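Local structure of DNA endonuclease I-CeuI (Chlamydomonas eugametos, 2EX5) at a contact of chain A with DNA. The protein cuts both strands of its long intron-homing target DNA as a LAGLIDADG endonuclease homodimer, using magnesium to make a staggered break. Sequence-based numbering; all coordinates share one arbitrary frame.

Site 1: a contact of chain A with DNA. Residues 62-64, 66, 86, 152. With nucleotides of chain B.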
loop_
_atom_site.group_PDB
_atom_site.type_symbol
_atom_site.label_atom_id
_atom_site.label_comp_id
_atom_site.label_asym_id
_atom_site.label_seq_id
_atom_site.Cartn_x
_atom_site.Cartn_y
_atom_site.Cartn_z
ATOM N N GLU A 62 3.065 -0.394 2.338
ATOM C CA GLU A 62 3.967 0.233 1.380
ATOM C C GLU A 62 5.469 0.013 1.719
ATOM O O GLU A 62 6.356 0.459 0.987
ATOM C CB GLU A 62 3.701 1.750 1.358
ATOM C CG GLU A 62 2.263 2.232 1.107
ATOM C CD GLU A 62 1.921 2.275 -0.333
ATOM O OE1 GLU A 62 2.239 1.293 -0.993
ATOM O OE2 GLU A 62 1.376 3.284 -0.850
ATOM N N ALA A 63 5.730 -0.554 2.896
ATOM C CA ALA A 63 7.093 -0.692 3.452
ATOM C C ALA A 63 7.562 -2.125 3.196
ATOM O O ALA A 63 6.772 -3.017 2.894
ATOM C CB ALA A 63 7.041 -0.436 4.954
ATOM N N SER A 64 8.858 -2.353 3.336
ATOM C CA SER A 64 9.422 -3.589 2.986
ATOM C C SER A 64 10.559 -3.716 3.899
ATOM O O SER A 64 11.328 -2.797 4.032
ATOM C CB SER A 64 9.917 -3.569 1.554
ATOM O OG SER A 64 10.577 -4.808 1.353
ATOM N N ASN A 66 13.728 -6.128 4.026
ATOM C CA ASN A 66 14.235 -7.129 3.086
ATOM C C ASN A 66 15.687 -7.457 3.315
ATOM O O ASN A 66 16.390 -6.726 4.026
ATOM C CB ASN A 66 13.895 -6.719 1.656
ATOM C CG ASN A 66 14.504 -5.338 1.286
ATOM O OD1 ASN A 66 13.751 -4.348 1.060
ATOM N ND2 ASN A 66 15.824 -5.300 1.189
ATOM N N ASN A 86 12.569 -0.138 3.697
ATOM C CA ASN A 86 12.340 1.029 2.830
ATOM C C ASN A 86 10.901 1.190 2.705
ATOM O O ASN A 86 10.177 0.217 2.966
ATOM C CB ASN A 86 12.953 0.989 1.382
ATOM C CG ASN A 86 12.410 -0.136 0.478
ATOM O OD1 ASN A 86 13.178 -0.908 -0.017
ATOM N ND2 ASN A 86 11.124 -0.218 0.263
ATOM N N ARG A 152 8.044 -12.026 9.010
ATOM C CA ARG A 152 9.209 -11.303 8.389
ATOM C C ARG A 152 9.839 -10.411 9.435
ATOM O O ARG A 152 11.033 -10.334 9.590
ATOM C CB ARG A 152 8.771 -10.456 7.205
ATOM C CG ARG A 152 8.350 -11.251 6.025
ATOM C CD ARG A 152 8.023 -10.357 4.826
ATOM N NE ARG A 152 9.209 -9.774 4.222
ATOM C CZ ARG A 152 10.005 -10.364 3.310
ATOM N NH1 ARG A 152 11.049 -9.709 2.794
ATOM N NH2 ARG A 152 9.767 -11.595 2.905
ATOM P P DG B 16 3.401 -2.090 -2.778
ATOM O OP1 DG B 16 3.833 -3.142 -3.694
ATOM O OP2 DG B 16 2.059 -2.253 -2.166
ATOM O "O5'" DG B 16 4.544 -1.726 -1.685
ATOM C "C5'" DG B 16 5.377 -2.532 -0.895
ATOM C "C4'" DG B 16 6.139 -3.591 -1.767
ATOM O "O4'" DG B 16 6.761 -3.224 -3.044
ATOM C "C3'" DG B 16 7.257 -4.224 -1.058
ATOM O "O3'" DG B 16 6.863 -5.690 -1.196
ATOM C "C2'" DG B 16 8.505 -3.682 -1.775
ATOM C "C1'" DG B 16 8.076 -3.667 -3.229
ATOM N N9 DG B 16 8.850 -2.687 -4.090
ATOM C C8 DG B 16 9.084 -1.342 -3.830
ATOM N N7 DG B 16 9.848 -0.744 -4.679
ATOM C C5 DG B 16 10.126 -1.738 -5.618
ATOM C C6 DG B 16 10.854 -1.683 -6.827
ATOM O O6 DG B 16 11.444 -0.649 -7.231
ATOM N N1 DG B 16 10.960 -2.929 -7.523
ATOM C C2 DG B 16 10.352 -4.084 -7.013
ATOM N N2 DG B 16 10.364 -5.277 -7.639
ATOM N N3 DG B 16 9.609 -4.064 -5.950
ATOM C C4 DG B 16 9.542 -2.901 -5.280
ATOM P P DA B 17 7.720 -6.647 -0.384
ATOM O OP1 DA B 17 6.938 -7.893 -0.372
ATOM O OP2 DA B 17 8.180 -6.020 0.895
ATOM O "O5'" DA B 17 9.105 -6.820 -1.201
ATOM C "C5'" DA B 17 9.118 -7.519 -2.537
ATOM C "C4'" DA B 17 10.568 -7.620 -3.007
ATOM O "O4'" DA B 17 10.918 -6.259 -3.454
ATOM C "C3'" DA B 17 11.546 -7.915 -1.908
ATOM O "O3'" DA B 17 12.357 -8.958 -2.368
ATOM C "C2'" DA B 17 12.336 -6.553 -1.767
ATOM C "C1'" DA B 17 12.222 -5.951 -3.146
ATOM N N9 DA B 17 12.562 -4.507 -3.340
ATOM C C8 DA B 17 12.429 -3.408 -2.464
ATOM N N7 DA B 17 12.841 -2.290 -2.983
ATOM C C5 DA B 17 13.331 -2.641 -4.267
ATOM C C6 DA B 17 13.945 -1.929 -5.344
ATOM N N6 DA B 17 14.251 -0.625 -5.360
ATOM N N1 DA B 17 14.271 -2.622 -6.472
ATOM C C2 DA B 17 14.024 -3.959 -6.529
ATOM N N3 DA B 17 13.418 -4.751 -5.604
ATOM C C4 DA B 17 13.122 -4.012 -4.485
ATOM P P DC B 18 13.382 -9.793 -1.485
ATOM O OP1 DC B 18 13.656 -11.035 -2.222
ATOM O OP2 DC B 18 12.757 -9.880 -0.161
ATOM O "O5'" DC B 18 14.711 -8.986 -1.142
ATOM C "C5'" DC B 18 16.049 -8.960 -1.751
ATOM C "C4'" DC B 18 16.055 -8.547 -3.225
ATOM O "O4'" DC B 18 15.462 -7.242 -3.369
ATOM C "C3'" DC B 18 17.432 -8.364 -3.850
ATOM O "O3'" DC B 18 17.833 -9.621 -4.393
ATOM C "C2'" DC B 18 17.291 -7.268 -4.935
ATOM C "C1'" DC B 18 16.169 -6.460 -4.317
ATOM N N1 DC B 18 16.407 -5.049 -3.665
ATOM C C2 DC B 18 16.814 -4.057 -4.534
ATOM O O2 DC B 18 17.027 -4.489 -5.648
ATOM N N3 DC B 18 16.987 -2.737 -4.133
ATOM C C4 DC B 18 16.696 -2.443 -2.871
ATOM N N4 DC B 18 16.898 -1.166 -2.530
ATOM C C5 DC B 18 16.284 -3.437 -1.922
ATOM C C6 DC B 18 16.153 -4.752 -2.342
#

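Site 2: a contact of chain A with DNA. Residues 61-64, 88. With nucleotides of chain C; nucleotides of chain B.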
loop_
_atom_site.group_PDB
_atom_site.type_symbol
_atom_site.label_atom_id
_atom_site.label_comp_id
_atom_site.label_asym_id
_atom_site.label_seq_id
_atom_site.Cartn_x
_atom_site.Cartn_y
_atom_site.Cartn_z
ATOM N N GLY A 61 1.136 -1.695 4.243
ATOM C CA GLY A 61 0.889 -1.453 2.854
ATOM C C GLY A 61 2.088 -1.232 1.957
ATOM O O GLY A 61 2.087 -1.802 0.890
ATOM N N GLU A 62 3.065 -0.394 2.338
ATOM C CA GLU A 62 3.967 0.233 1.380
ATOM C C GLU A 62 5.469 0.013 1.719
ATOM O O GLU A 62 6.356 0.459 0.987
ATOM C CB GLU A 62 3.701 1.750 1.358
ATOM C CG GLU A 62 2.263 2.232 1.107
ATOM C CD GLU A 62 1.921 2.275 -0.333
ATOM O OE1 GLU A 62 2.239 1.293 -0.993
ATOM O OE2 GLU A 62 1.376 3.284 -0.850
ATOM N N ALA A 63 5.730 -0.554 2.896
ATOM C CA ALA A 63 7.093 -0.692 3.452
ATOM C C ALA A 63 7.562 -2.125 3.196
ATOM O O ALA A 63 6.772 -3.017 2.894
ATOM C CB ALA A 63 7.041 -0.436 4.954
ATOM N N SER A 64 8.858 -2.353 3.336
ATOM C CA SER A 64 9.422 -3.589 2.986
ATOM C C SER A 64 10.559 -3.716 3.899
ATOM O O SER A 64 11.328 -2.797 4.032
ATOM C CB SER A 64 9.917 -3.569 1.554
ATOM O OG SER A 64 10.577 -4.808 1.353
ATOM N N THR A 88 8.160 3.365 -0.149
ATOM C CA THR A 88 8.089 3.910 -1.461
ATOM C C THR A 88 6.748 4.566 -1.593
ATOM O O THR A 88 5.744 4.130 -1.051
ATOM C CB THR A 88 8.240 2.768 -2.477
ATOM O OG1 THR A 88 9.418 2.065 -2.083
ATOM C CG2 THR A 88 8.324 3.260 -3.922
ATOM P P DG C 16 -0.754 -0.044 -4.506
ATOM O OP1 DG C 16 -0.364 0.166 -5.915
ATOM O OP2 DG C 16 -0.032 0.777 -3.372
ATOM O "O5'" DG C 16 -2.366 -0.116 -4.294
ATOM C "C5'" DG C 16 -3.434 0.875 -4.679
ATOM C "C4'" DG C 16 -3.502 1.251 -6.196
ATOM O "O4'" DG C 16 -3.320 0.128 -7.088
ATOM C "C3'" DG C 16 -4.744 1.998 -6.755
ATOM O "O3'" DG C 16 -4.204 3.134 -7.398
ATOM C "C2'" DG C 16 -5.432 1.032 -7.763
ATOM C "C1'" DG C 16 -4.228 0.232 -8.204
ATOM N N9 DG C 16 -4.688 -1.062 -8.648
ATOM C C8 DG C 16 -5.178 -2.068 -7.862
ATOM N N7 DG C 16 -5.537 -3.115 -8.534
ATOM C C5 DG C 16 -5.266 -2.776 -9.849
ATOM C C6 DG C 16 -5.467 -3.496 -11.042
ATOM O O6 DG C 16 -5.934 -4.656 -11.205
ATOM N N1 DG C 16 -5.085 -2.748 -12.149
ATOM C C2 DG C 16 -4.616 -1.500 -12.172
ATOM N N2 DG C 16 -4.351 -0.987 -13.395
ATOM N N3 DG C 16 -4.403 -0.812 -11.060
ATOM C C4 DG C 16 -4.766 -1.503 -9.940
ATOM P P DG B 15 2.588 4.539 -5.016
ATOM O OP1 DG B 15 1.457 3.798 -4.318
ATOM O OP2 DG B 15 2.736 6.006 -4.836
ATOM O "O5'" DG B 15 3.833 3.821 -4.268
ATOM C "C5'" DG B 15 4.572 2.669 -4.530
ATOM C "C4'" DG B 15 3.843 1.353 -4.570
ATOM O "O4'" DG B 15 4.357 1.037 -5.862
ATOM C "C3'" DG B 15 4.349 0.297 -3.558
ATOM O "O3'" DG B 15 3.346 -0.666 -3.574
ATOM C "C2'" DG B 15 5.663 -0.057 -4.145
ATOM C "C1'" DG B 15 5.271 0.020 -5.627
ATOM N N9 DG B 15 6.302 0.180 -6.627
ATOM C C8 DG B 15 6.926 1.353 -7.007
ATOM N N7 DG B 15 7.813 1.192 -7.923
ATOM C C5 DG B 15 7.733 -0.198 -8.200
ATOM C C6 DG B 15 8.436 -0.928 -9.126
ATOM O O6 DG B 15 9.224 -0.423 -9.882
ATOM N N1 DG B 15 8.174 -2.287 -9.207
ATOM C C2 DG B 15 7.250 -2.861 -8.389
ATOM N N2 DG B 15 7.081 -4.154 -8.627
ATOM N N3 DG B 15 6.502 -2.198 -7.471
ATOM C C4 DG B 15 6.815 -0.851 -7.432
ATOM P P DG B 16 3.401 -2.090 -2.778
ATOM O OP1 DG B 16 3.833 -3.142 -3.694
ATOM O OP2 DG B 16 2.059 -2.253 -2.166
ATOM O "O5'" DG B 16 4.544 -1.726 -1.685
ATOM C "C5'" DG B 16 5.377 -2.532 -0.895
ATOM C "C4'" DG B 16 6.139 -3.591 -1.767
ATOM O "O4'" DG B 16 6.761 -3.224 -3.044
ATOM C "C3'" DG B 16 7.257 -4.224 -1.058
ATOM O "O3'" DG B 16 6.863 -5.690 -1.196
ATOM C "C2'" DG B 16 8.505 -3.682 -1.775
ATOM C "C1'" DG B 16 8.076 -3.667 -3.229
ATOM N N9 DG B 16 8.850 -2.687 -4.090
ATOM C C8 DG B 16 9.084 -1.342 -3.830
ATOM N N7 DG B 16 9.848 -0.744 -4.679
ATOM C C5 DG B 16 10.126 -1.738 -5.618
ATOM C C6 DG B 16 10.854 -1.683 -6.827
ATOM O O6 DG B 16 11.444 -0.649 -7.231
ATOM N N1 DG B 16 10.960 -2.929 -7.523
ATOM C C2 DG B 16 10.352 -4.084 -7.013
ATOM N N2 DG B 16 10.364 -5.277 -7.639
ATOM N N3 DG B 16 9.609 -4.064 -5.950
ATOM C C4 DG B 16 9.542 -2.901 -5.280
ATOM P P DA B 17 7.720 -6.647 -0.384
ATOM O OP1 DA B 17 6.938 -7.893 -0.372
ATOM O OP2 DA B 17 8.180 -6.020 0.895
ATOM O "O5'" DA B 17 9.105 -6.820 -1.201
ATOM C "C5'" DA B 17 9.118 -7.519 -2.537
ATOM C "C4'" DA B 17 10.568 -7.620 -3.007
ATOM O "O4'" DA B 17 10.918 -6.259 -3.454
ATOM C "C3'" DA B 17 11.546 -7.915 -1.908
ATOM O "O3'" DA B 17 12.357 -8.958 -2.368
ATOM C "C2'" DA B 17 12.336 -6.553 -1.767
ATOM C "C1'" DA B 17 12.222 -5.951 -3.146
ATOM N N9 DA B 17 12.562 -4.507 -3.340
ATOM C C8 DA B 17 12.429 -3.408 -2.464
ATOM N N7 DA B 17 12.841 -2.290 -2.983
ATOM C C5 DA B 17 13.331 -2.641 -4.267
ATOM C C6 DA B 17 13.945 -1.929 -5.344
ATOM N N6 DA B 17 14.251 -0.625 -5.360
ATOM N N1 DA B 17 14.271 -2.622 -6.472
ATOM C C2 DA B 17 14.024 -3.959 -6.529
ATOM N N3 DA B 17 13.418 -4.751 -5.604
ATOM C C4 DA B 17 13.122 -4.012 -4.485
HETATM O O HOH W 1 11.631 1.044 -3.370
HETATM O O HOH W 2 1.659 -3.897 -0.272
#

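Site 1: a contact of chain A with DNA
Ser64 meets the DA17 phosphate and the DG16 sugar of chain B, and Asn66 the DA17 sugar and the DC18 base, both from strand 63-71 of a LAGLIDADG homing endonuclease; the strand follows directly on the motif helix 49-62, and this sheet is the family's DNA-reading surface. The Ser64 hydroxyl, OG, donates to OP2 of the DA17 phosphate at 2.7 Å. It is aimed there by a first torsion that sets OG anti to the backbone N (chi1 174°), while CB packs on C2' of the DG16 sugar. OG also lies 3.2 Å from OD1 of Asn66, in that carbonyl's plane and on a lone pair. The two acceptors stand almost opposite each other across OG, so its single hydrogen can point to one at a time, probably the nearer phosphate.

None of these side chains stacks between the bases; Asn66 and Asn86 meet them at their edges. The Asn66 amide lays its face across the C5-C6 edge of DC18, the two planes nearly perpendicular, with ND2 3.6 Å from C6 of the cytosine. Its CB rests against the DA17 deoxyribose, at 3.8 Å from C2'. An alanine here would probably leave the Ser64 hydroxyl without its alternative partner and open a gap beside the C5-C6 edge of the cytosine. From strand 79-90, Asn86 points its amide tip into the major groove: OD1 sits 3.3 Å from N7 of DA17, tilted out of the adenine plane. Both atoms accept as modelled, so this is a contact rather than a hydrogen bond, unless the amide is in fact turned over.

Helix 147-164 adds a positive charge. Arg152 bends at chi3 (72°) and brings NH1 to 3.4 Å from OP2 of the DC18 phosphate, a salt bridge whose hydrogen bond is weak. At that length it probably steadies the backbone more by its positive field than by a tight grip.

Site 2: a contact of chain A with DNA
The C-terminal end of the LAGLIDADG helix 49-62 sits over the backbone where the two DNA strands come close, with Gly61 and Glu62 turned towards phosphates. Glu62 reaches between the strands. Its chain bends at chi2 (-83°), and the carboxylate lies between nucleotides of both strands. OE1 is 3.3 Å from OP2 of DG16 in chain C and 3.4 Å from O3' of DG15 in chain B. OE2 faces OP1 of that DG15 at 3.5 Å. Oxygens gathered like this would repel one another unless cations lay among them, which fits the role of this acid as a magnesium ligand; the crystal contained calcium.

Gly61 adds its backbone carbonyl. Its O is 3.1 Å from OP2 of DG16 in chain B, and since both can only accept, the pair is no hydrogen bond. Water 2 bridges them, with contacts to Gly61 O and DG16 OP2 that are short for water, so its assignment as water is doubtful; distances this short would also suit a metal ion.

On the major-groove side, Thr88 of strand 79-90 divides its two branches between neighbouring guanines of chain B. CG2, anti to the backbone N, packs 3.8 Å from C5' of DG15 and lies close to that base's C8. OG1, beside the backbone N (chi1 -51°), holds water 1 at 2.8 Å, and the water in turn meets N7 of DG16 at 2.8 Å. The water stands out of the guanine plane, displaced towards DA17, so the threonine reads this Hoogsteen edge indirectly. A relayed contact of this kind is likely to tolerate some sequence change better than a direct one, in keeping with a degenerate target.

The helix end thus brings the metal-binding carboxylate and carbonyl to the phosphates of both strands, forming part of the active site where the nuclease makes its staggered cut.

Site 1 and site 2 are overlapping parts of one DNA-facing surface: the centres of their C-alpha atoms are about 5 Å apart, and both include Glu62, Ala63 and Ser64, where helix 49-62 runs straight into strand 63-71. Strand 79-90 also serves both, through Asn86 in site 1 and Thr88 in site 2. The junction probably couples cutting to reading, since a shift of the strand on its bases would be expected to move the metal-binding helix end too. Site 2 touches both DNA strands, whereas site 1 follows chain B; the second subunit of the homodimer carries the same pair of sites.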